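Long-range contacts in reducing end xylose-releasing exo-oligoxylanase (Paenibacillus barengoltzii G22, PDB 5YXT), which hydrolyses xylo-oligosaccharides as a family 8 glycoside hydrolase, releasing xylose from their reducing ends: residues Y173-N177 and P187-F191; W273-A277 and N372-W376. The contacts are given in a common frame with arbitrary orientation. Residues are numbered along the deposited sequence.

Contact 1. Residues Y173-N177 and P187-F191; sequences YPMWN and PNCEF
Both segments are irregular loop between helices 152-165 and 199-208, with nine residues between them. Their closest CA pair is Met175 and Pro187, 4.6 Å apart; the backbones then diverge to 7.7 Å between the CA atoms of Asn177 and Glu190. Residues 173-174 are extended, and Met175 (psi -16°) breaks that run. Pro187 fills the gap between the two segments. Its CB lies 4.0 Å from Tyr173 CB, its CG 4.0 Å from Met175 CG, and its CA makes a CA-H...O contact of 3.6 Å with Pro174 O. Asn188, chi1 m, brings ND2 to 3.2 Å from Tyr173 CD2. A water bridges Tyr173 N (weakly, 3.3 Å) and Asn188 OD1 (2.9 Å). Cys189 points away; an interchain disulfide is seen there in a crystal structure of this protein, but no other chain of this assembly touches the segments. Glu190, chi1 m, accepts a 3.0 Å hydrogen bond at OE1 from ND2 of Asn177, whose chi1 is t. Tyr245 OH also binds Glu190 OE1; Asn177 OD1 accepts from backbone N of Asp179 and Asn180. Phe191 does not touch 173-177; its ring meets that of Phe185. Pro187 thus packs together two parts of one interhelical loop of the family 8 (alpha/alpha)6 barrel.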
ATOM      1  N   TYR C 173     -41.291 -12.265 -23.645  1.00 25.43           N
ATOM      2  CA  TYR C 173     -40.342 -11.148 -23.587  1.00 24.37           C
ATOM      3  C   TYR C 173     -38.906 -11.625 -23.769  1.00 22.16           C
ATOM      4  O   TYR C 173     -38.547 -12.723 -23.308  1.00 23.13           O
ATOM      5  CB  TYR C 173     -40.462 -10.386 -22.259  1.00 25.74           C
ATOM      6  CG  TYR C 173     -41.666  -9.476 -22.213  1.00 26.61           C
ATOM      7  CD1 TYR C 173     -41.592  -8.183 -22.695  1.00 27.08           C
ATOM      8  CD2 TYR C 173     -42.874  -9.918 -21.700  1.00 27.70           C
ATOM      9  CE1 TYR C 173     -42.690  -7.350 -22.664  1.00 34.18           C
ATOM     10  CE2 TYR C 173     -43.985  -9.093 -21.671  1.00 27.60           C
ATOM     11  CZ  TYR C 173     -43.883  -7.812 -22.151  1.00 30.97           C
ATOM     12  OH  TYR C 173     -44.974  -6.982 -22.119  1.00 37.93           O
ATOM     13  N   PRO C 174     -38.068 -10.833 -24.423  1.00 21.35           N
ATOM     14  CA  PRO C 174     -36.661 -11.206 -24.573  1.00 19.61           C
ATOM     15  C   PRO C 174     -35.888 -10.915 -23.291  1.00 19.83           C
ATOM     16  O   PRO C 174     -36.348 -10.204 -22.398  1.00 20.08           O
ATOM     17  CB  PRO C 174     -36.196 -10.318 -25.728  1.00 21.75           C
ATOM     18  CG  PRO C 174     -36.983  -9.064 -25.526  1.00 24.55           C
ATOM     19  CD  PRO C 174     -38.336  -9.498 -24.991  1.00 22.18           C
ATOM     20  N   MET C 175     -34.686 -11.481 -23.221  1.00 19.10           N
ATOM     21  CA  MET C 175     -33.850 -11.379 -22.032  1.00 19.45           C
ATOM     22  C   MET C 175     -32.957 -10.155 -22.036  1.00 19.03           C
ATOM     23  O   MET C 175     -32.386  -9.825 -20.991  1.00 17.16           O
ATOM     24  CB  MET C 175     -32.964 -12.617 -21.891  1.00 19.33           C
ATOM     25  CG  MET C 175     -33.430 -13.581 -20.836  1.00 25.06           C
ATOM     26  SD  MET C 175     -32.529 -15.136 -20.915  1.00 27.64           S
ATOM     27  CE  MET C 175     -33.692 -16.200 -20.093  1.00 25.66           C
ATOM     28  N   TRP C 176     -32.791  -9.518 -23.195  1.00 18.12           N
ATOM     29  CA  TRP C 176     -32.060  -8.270 -23.336  1.00 17.25           C
ATOM     30  C   TRP C 176     -33.038  -7.191 -23.759  1.00 21.08           C
ATOM     31  O   TRP C 176     -33.852  -7.407 -24.663  1.00 20.16           O
ATOM     32  CB  TRP C 176     -30.931  -8.382 -24.373  1.00 16.54           C
ATOM     33  CG  TRP C 176     -29.654  -8.877 -23.801  1.00 16.23           C
ATOM     34  CD1 TRP C 176     -28.550  -8.126 -23.495  1.00 18.01           C
ATOM     35  CD2 TRP C 176     -29.333 -10.227 -23.436  1.00 17.63           C
ATOM     36  NE1 TRP C 176     -27.568  -8.926 -22.966  1.00 15.59           N
ATOM     37  CE2 TRP C 176     -28.017 -10.218 -22.918  1.00 17.18           C
ATOM     38  CE3 TRP C 176     -30.025 -11.440 -23.490  1.00 18.37           C
ATOM     39  CZ2 TRP C 176     -27.383 -11.375 -22.456  1.00 15.73           C
ATOM     40  CZ3 TRP C 176     -29.394 -12.590 -23.031  1.00 18.30           C
ATOM     41  CH2 TRP C 176     -28.085 -12.549 -22.520  1.00 18.09           C
ATOM     42  N   ASN C 177     -32.961  -6.042 -23.111  1.00 19.32           N
ATOM     43  CA  ASN C 177     -33.773  -4.911 -23.533  1.00 21.04           C
ATOM     44  C   ASN C 177     -33.272  -4.417 -24.885  1.00 22.81           C
ATOM     45  O   ASN C 177     -32.065  -4.180 -25.047  1.00 22.43           O
ATOM     46  CB  ASN C 177     -33.705  -3.806 -22.491  1.00 22.87           C
ATOM     47  CG  ASN C 177     -34.423  -2.560 -22.925  1.00 24.76           C
ATOM     48  OD1 ASN C 177     -33.918  -1.800 -23.739  1.00 24.78           O
ATOM     49  ND2 ASN C 177     -35.606  -2.337 -22.373  1.00 26.38           N
ATOM     50  N   PRO C 187     -36.974 -12.031 -18.050  1.00 18.74           N
ATOM     51  CA  PRO C 187     -37.579 -11.493 -19.277  1.00 22.05           C
ATOM     52  C   PRO C 187     -38.679 -10.486 -19.019  1.00 21.70           C
ATOM     53  O   PRO C 187     -38.790  -9.502 -19.750  1.00 21.62           O
ATOM     54  CB  PRO C 187     -38.121 -12.752 -19.973  1.00 21.47           C
ATOM     55  CG  PRO C 187     -37.199 -13.812 -19.562  1.00 19.39           C
ATOM     56  CD  PRO C 187     -36.786 -13.493 -18.141  1.00 22.63           C
ATOM     57  N   ASN C 188     -39.468 -10.680 -17.968  1.00 20.67           N
ATOM     58  CA  ASN C 188     -40.655  -9.867 -17.755  1.00 27.66           C
ATOM     59  C   ASN C 188     -40.410  -8.666 -16.853  1.00 27.28           C
ATOM     60  O   ASN C 188     -41.378  -8.037 -16.413  1.00 30.60           O
ATOM     61  CB  ASN C 188     -41.774 -10.731 -17.177  1.00 24.45           C
ATOM     62  CG  ASN C 188     -42.428 -11.588 -18.228  1.00 26.23           C
ATOM     63  OD1 ASN C 188     -41.961 -12.683 -18.524  1.00 32.95           O
ATOM     64  ND2 ASN C 188     -43.518 -11.092 -18.802  1.00 24.16           N
ATOM     65  N   CYS C 189     -39.156  -8.320 -16.578  1.00 26.75           N
ATOM     66  CA  CYS C 189     -38.875  -7.187 -15.714  1.00 22.80           C
ATOM     67  C   CYS C 189     -37.899  -6.234 -16.387  1.00 25.97           C
ATOM     68  O   CYS C 189     -36.930  -6.660 -17.028  1.00 27.01           O
ATOM     69  CB  CYS C 189     -38.336  -7.653 -14.357  1.00 26.34           C
ATOM     70  SG  CYS C 189     -39.641  -8.306 -13.252  1.00 35.44           S
ATOM     71  N   GLU C 190     -38.152  -4.944 -16.199  1.00 21.79           N
ATOM     72  CA  GLU C 190     -37.331  -3.864 -16.744  1.00 21.56           C
ATOM     73  C   GLU C 190     -36.364  -3.322 -15.700  1.00 22.35           C
ATOM     74  O   GLU C 190     -36.311  -2.118 -15.434  1.00 20.95           O
ATOM     75  CB  GLU C 190     -38.222  -2.757 -17.289  1.00 24.89           C
ATOM     76  CG  GLU C 190     -39.125  -3.200 -18.418  1.00 23.98           C
ATOM     77  CD  GLU C 190     -38.535  -2.909 -19.782  1.00 33.53           C
ATOM     78  OE1 GLU C 190     -37.313  -3.119 -19.985  1.00 28.96           O
ATOM     79  OE2 GLU C 190     -39.304  -2.452 -20.656  1.00 42.80           O
ATOM     80  N   PHE C 191     -35.617  -4.230 -15.075  1.00 19.54           N
ATOM     81  CA  PHE C 191     -34.430  -3.875 -14.306  1.00 17.21           C
ATOM     82  C   PHE C 191     -33.424  -5.011 -14.461  1.00 17.77           C
ATOM     83  O   PHE C 191     -33.670  -5.989 -15.172  1.00 16.56           O
ATOM     84  CB  PHE C 191     -34.776  -3.565 -12.841  1.00 15.93           C
ATOM     85  CG  PHE C 191     -35.281  -4.750 -12.040  1.00 19.78           C
ATOM     86  CD1 PHE C 191     -34.393  -5.598 -11.389  1.00 19.96           C
ATOM     87  CD2 PHE C 191     -36.647  -4.967 -11.877  1.00 19.90           C
ATOM     88  CE1 PHE C 191     -34.853  -6.668 -10.625  1.00 21.85           C
ATOM     89  CE2 PHE C 191     -37.114  -6.027 -11.112  1.00 23.59           C
ATOM     90  CZ  PHE C 191     -36.220  -6.885 -10.493  1.00 26.08           C
TER
HETATM   91  O   HOH W   1     -41.305 -14.159 -20.905  1.00 29.77           O

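Contact 2. Residues W273-A277 and N372-W376; sequences WEWFA and NYRIW
Residues 273-276 lie on helix 263-276, and Ala277 leaves right-handed helical geometry, with positive phi (45/47). A weak 2.8 Å backbone bond runs from Ala277 N to Trp273 O. Residues 372-376 are loop after helix 355-369, and from Tyr373 onward the backbone is extended. The nearest CA atoms across the contact belong to Trp275 and Ile375, 7.8 Å apart, so side chains bridge the gap.

Trp275 does most of this. Its CA-to-CB bond points toward the loop, with chi1 m and chi2 near 7°. The indole NE1 donates to Tyr373 O at 3.0 Å, with an angle of 157° at the hydrogen. This satisfies the polar atom of a buried ring. Ile375, m at chi1 and t at chi2, lays CG1 over one face of the indole. CG1 is 3.5 Å from the centroid of the six-membered ring and 13° off its normal, a CH-pi contact. Tyr373, chi1 t, offers its ring face to the indole edge in an offset edge-to-face pair. The centroids of the Tyr373 ring and the Trp275 six-membered ring are 5.8 Å apart, with planes at 87°; Trp275 CZ2 approaches Tyr373 CD1 to 3.9 Å. Phe276 adds a looser apolar contact, CE2 to Ile375 CD1 at 4.3 Å.

This buried contact joins helix 263-276 to the C-terminal tail. Trp275 also packs on Leu134 and Phe138 of helix 126-143 and on Leu204 of helix 199-208, while Phe276 rests on His200, Glu203 and Leu204 of that last helix.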
ATOM      1  N   TRP C 273     -11.235  -8.259 -18.098  1.00 14.63           N
ATOM      2  CA  TRP C 273      -9.955  -7.596 -18.297  1.00 16.08           C
ATOM      3  C   TRP C 273      -8.928  -8.570 -18.853  1.00 16.36           C
ATOM      4  O   TRP C 273      -8.204  -8.246 -19.803  1.00 14.90           O
ATOM      5  CB  TRP C 273      -9.433  -6.962 -17.011  1.00 15.70           C
ATOM      6  CG  TRP C 273      -8.127  -6.281 -17.316  1.00 16.85           C
ATOM      7  CD1 TRP C 273      -6.868  -6.753 -17.061  1.00 21.38           C
ATOM      8  CD2 TRP C 273      -7.956  -5.047 -18.016  1.00 20.06           C
ATOM      9  NE1 TRP C 273      -5.924  -5.870 -17.537  1.00 18.78           N
ATOM     10  CE2 TRP C 273      -6.567  -4.816 -18.131  1.00 22.46           C
ATOM     11  CE3 TRP C 273      -8.840  -4.108 -18.552  1.00 19.33           C
ATOM     12  CZ2 TRP C 273      -6.049  -3.685 -18.756  1.00 22.62           C
ATOM     13  CZ3 TRP C 273      -8.319  -2.980 -19.178  1.00 20.42           C
ATOM     14  CH2 TRP C 273      -6.937  -2.781 -19.269  1.00 21.65           C
ATOM     15  N   GLU C 274      -8.851  -9.778 -18.284  1.00 13.60           N
ATOM     16  CA  GLU C 274      -7.890 -10.750 -18.796  1.00 18.27           C
ATOM     17  C   GLU C 274      -8.197 -11.129 -20.241  1.00 16.75           C
ATOM     18  O   GLU C 274      -7.278 -11.251 -21.055  1.00 14.76           O
ATOM     19  CB  GLU C 274      -7.849 -12.003 -17.911  1.00 16.58           C
ATOM     20  CG  GLU C 274      -7.152 -13.228 -18.548  1.00 14.33           C
ATOM     21  CD  GLU C 274      -5.622 -13.090 -18.698  1.00 21.84           C
ATOM     22  OE1 GLU C 274      -5.067 -11.971 -18.575  1.00 18.72           O
ATOM     23  OE2 GLU C 274      -4.960 -14.124 -18.960  1.00 24.50           O
ATOM     24  N   TRP C 275      -9.477 -11.309 -20.584  1.00 12.88           N
ATOM     25  CA  TRP C 275      -9.821 -11.790 -21.924  1.00 14.84           C
ATOM     26  C   TRP C 275      -9.761 -10.695 -22.975  1.00 16.23           C
ATOM     27  O   TRP C 275      -9.431 -10.980 -24.133  1.00 17.54           O
ATOM     28  CB  TRP C 275     -11.228 -12.393 -21.958  1.00 14.94           C
ATOM     29  CG  TRP C 275     -11.323 -13.810 -21.463  1.00 12.94           C
ATOM     30  CD1 TRP C 275     -10.339 -14.543 -20.869  1.00 15.17           C
ATOM     31  CD2 TRP C 275     -12.478 -14.644 -21.507  1.00 11.61           C
ATOM     32  NE1 TRP C 275     -10.814 -15.787 -20.541  1.00 14.75           N
ATOM     33  CE2 TRP C 275     -12.130 -15.870 -20.920  1.00 16.02           C
ATOM     34  CE3 TRP C 275     -13.784 -14.466 -21.978  1.00 13.19           C
ATOM     35  CZ2 TRP C 275     -13.038 -16.921 -20.799  1.00 16.81           C
ATOM     36  CZ3 TRP C 275     -14.682 -15.507 -21.862  1.00 16.78           C
ATOM     37  CH2 TRP C 275     -14.308 -16.719 -21.281  1.00 14.88           C
ATOM     38  N   PHE C 276     -10.094  -9.458 -22.615  1.00 16.08           N
ATOM     39  CA  PHE C 276     -10.249  -8.406 -23.610  1.00 14.71           C
ATOM     40  C   PHE C 276      -9.526  -7.116 -23.281  1.00 16.49           C
ATOM     41  O   PHE C 276      -9.291  -6.329 -24.202  1.00 15.81           O
ATOM     42  CB  PHE C 276     -11.742  -8.115 -23.848  1.00 15.21           C
ATOM     43  CG  PHE C 276     -12.422  -9.208 -24.613  1.00 15.69           C
ATOM     44  CD1 PHE C 276     -12.301  -9.277 -25.996  1.00 19.34           C
ATOM     45  CD2 PHE C 276     -13.109 -10.202 -23.956  1.00 15.13           C
ATOM     46  CE1 PHE C 276     -12.889 -10.300 -26.709  1.00 17.10           C
ATOM     47  CE2 PHE C 276     -13.708 -11.232 -24.663  1.00 15.53           C
ATOM     48  CZ  PHE C 276     -13.595 -11.281 -26.034  1.00 17.56           C
ATOM     49  N   ALA C 277      -9.159  -6.878 -22.023  1.00 16.05           N
ATOM     50  CA  ALA C 277      -8.391  -5.701 -21.612  1.00 19.08           C
ATOM     51  C   ALA C 277      -8.954  -4.433 -22.253  1.00 20.27           C
ATOM     52  O   ALA C 277      -8.224  -3.590 -22.778  1.00 19.20           O
ATOM     53  CB  ALA C 277      -6.903  -5.884 -21.926  1.00 16.05           C
ATOM     54  N   ASN C 372      -6.472 -21.210 -16.747  1.00 18.43           N
ATOM     55  CA  ASN C 372      -7.240 -22.328 -17.279  1.00 16.34           C
ATOM     56  C   ASN C 372      -8.711 -21.998 -17.515  1.00 18.86           C
ATOM     57  O   ASN C 372      -9.516 -22.912 -17.721  1.00 17.32           O
ATOM     58  CB  ASN C 372      -7.105 -23.531 -16.337  1.00 17.05           C
ATOM     59  CG  ASN C 372      -5.731 -24.172 -16.445  1.00 23.08           C
ATOM     60  OD1 ASN C 372      -5.334 -24.581 -17.533  1.00 24.41           O
ATOM     61  ND2 ASN C 372      -4.990 -24.230 -15.336  1.00 19.88           N
ATOM     62  N   TYR C 373      -9.079 -20.723 -17.499  1.00 15.36           N
ATOM     63  CA  TYR C 373     -10.423 -20.268 -17.850  1.00 15.53           C
ATOM     64  C   TYR C 373     -10.251 -19.523 -19.176  1.00 14.78           C
ATOM     65  O   TYR C 373      -9.961 -18.323 -19.199  1.00 15.43           O
ATOM     66  CB  TYR C 373     -10.994 -19.385 -16.732  1.00 13.95           C
ATOM     67  CG  TYR C 373     -12.499 -19.201 -16.716  1.00 15.70           C
ATOM     68  CD1 TYR C 373     -13.270 -19.435 -17.844  1.00 15.74           C
ATOM     69  CD2 TYR C 373     -13.145 -18.792 -15.555  1.00 18.03           C
ATOM     70  CE1 TYR C 373     -14.642 -19.248 -17.819  1.00 18.62           C
ATOM     71  CE2 TYR C 373     -14.514 -18.615 -15.513  1.00 17.24           C
ATOM     72  CZ  TYR C 373     -15.259 -18.831 -16.650  1.00 20.17           C
ATOM     73  OH  TYR C 373     -16.629 -18.641 -16.598  1.00 18.89           O
ATOM     74  N   ARG C 374     -10.410 -20.249 -20.279  1.00 15.04           N
ATOM     75  CA  ARG C 374      -9.967 -19.803 -21.593  1.00 17.69           C
ATOM     76  C   ARG C 374     -11.111 -19.651 -22.582  1.00 17.63           C
ATOM     77  O   ARG C 374     -12.207 -20.189 -22.400  1.00 17.56           O
ATOM     78  CB  ARG C 374      -8.956 -20.778 -22.185  1.00 16.14           C
ATOM     79  CG  ARG C 374      -7.802 -21.031 -21.258  1.00 19.48           C
ATOM     80  CD  ARG C 374      -6.710 -21.783 -21.956  1.00 21.41           C
ATOM     81  NE  ARG C 374      -5.576 -21.981 -21.073  1.00 20.07           N
ATOM     82  CZ  ARG C 374      -4.325 -22.102 -21.500  1.00 28.27           C
ATOM     83  NH1 ARG C 374      -4.061 -22.038 -22.803  1.00 28.42           N
ATOM     84  NH2 ARG C 374      -3.347 -22.280 -20.622  1.00 25.67           N
ATOM     85  N   ILE C 375     -10.809 -18.914 -23.653  1.00 18.43           N
ATOM     86  CA  ILE C 375     -11.683 -18.784 -24.809  1.00 17.92           C
ATOM     87  C   ILE C 375     -11.318 -19.906 -25.769  1.00 20.18           C
ATOM     88  O   ILE C 375     -10.205 -19.948 -26.303  1.00 20.31           O
ATOM     89  CB  ILE C 375     -11.539 -17.417 -25.487  1.00 17.34           C
ATOM     90  CG1 ILE C 375     -11.932 -16.300 -24.517  1.00 17.50           C
ATOM     91  CG2 ILE C 375     -12.384 -17.370 -26.746  1.00 18.51           C
ATOM     92  CD1 ILE C 375     -11.461 -14.906 -24.944  1.00 16.03           C
ATOM     93  N   TRP C 376     -12.248 -20.824 -25.973  1.00 18.80           N
ATOM     94  CA  TRP C 376     -12.012 -21.978 -26.826  1.00 19.35           C
ATOM     95  C   TRP C 376     -12.469 -21.616 -28.232  1.00 19.81           C
ATOM     96  O   TRP C 376     -13.666 -21.432 -28.475  1.00 17.22           O
ATOM     97  CB  TRP C 376     -12.725 -23.198 -26.258  1.00 16.99           C
ATOM     98  CG  TRP C 376     -12.070 -23.561 -24.999  1.00 18.93           C
ATOM     99  CD1 TRP C 376     -12.526 -23.320 -23.733  1.00 19.08           C
ATOM    100  CD2 TRP C 376     -10.772 -24.136 -24.860  1.00 16.86           C
ATOM    101  NE1 TRP C 376     -11.599 -23.755 -22.811  1.00 18.54           N
ATOM    102  CE2 TRP C 376     -10.516 -24.265 -23.480  1.00 20.17           C
ATOM    103  CE3 TRP C 376      -9.811 -24.591 -25.770  1.00 21.33           C
ATOM    104  CZ2 TRP C 376      -9.324 -24.813 -22.986  1.00 18.96           C
ATOM    105  CZ3 TRP C 376      -8.637 -25.131 -25.282  1.00 22.08           C
ATOM    106  CH2 TRP C 376      -8.405 -25.245 -23.900  1.00 21.80           C
TER

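How the contacts relate
Both segments of contact 1 precede those of contact 2 in the sequence. Their centres are 28 Å apart and their nearest atoms about 13 Å apart, so they do not touch. Contact 1 is partly buried, its centre about 19 Å from the centre of the chain; contact 2 is buried, its centre about 13 Å from the same point. Helix 126-143 borders both: Met175 and Trp176 touch Pro126, Glu129 and Glu130, while Trp275 packs on Leu134 and Phe138. Helix 199-208 also lies by both, through Tyr202 against Trp176 and through Leu204 against Trp275 and Phe276. No bound substrate marks the active site here, so neither contact is assigned to it.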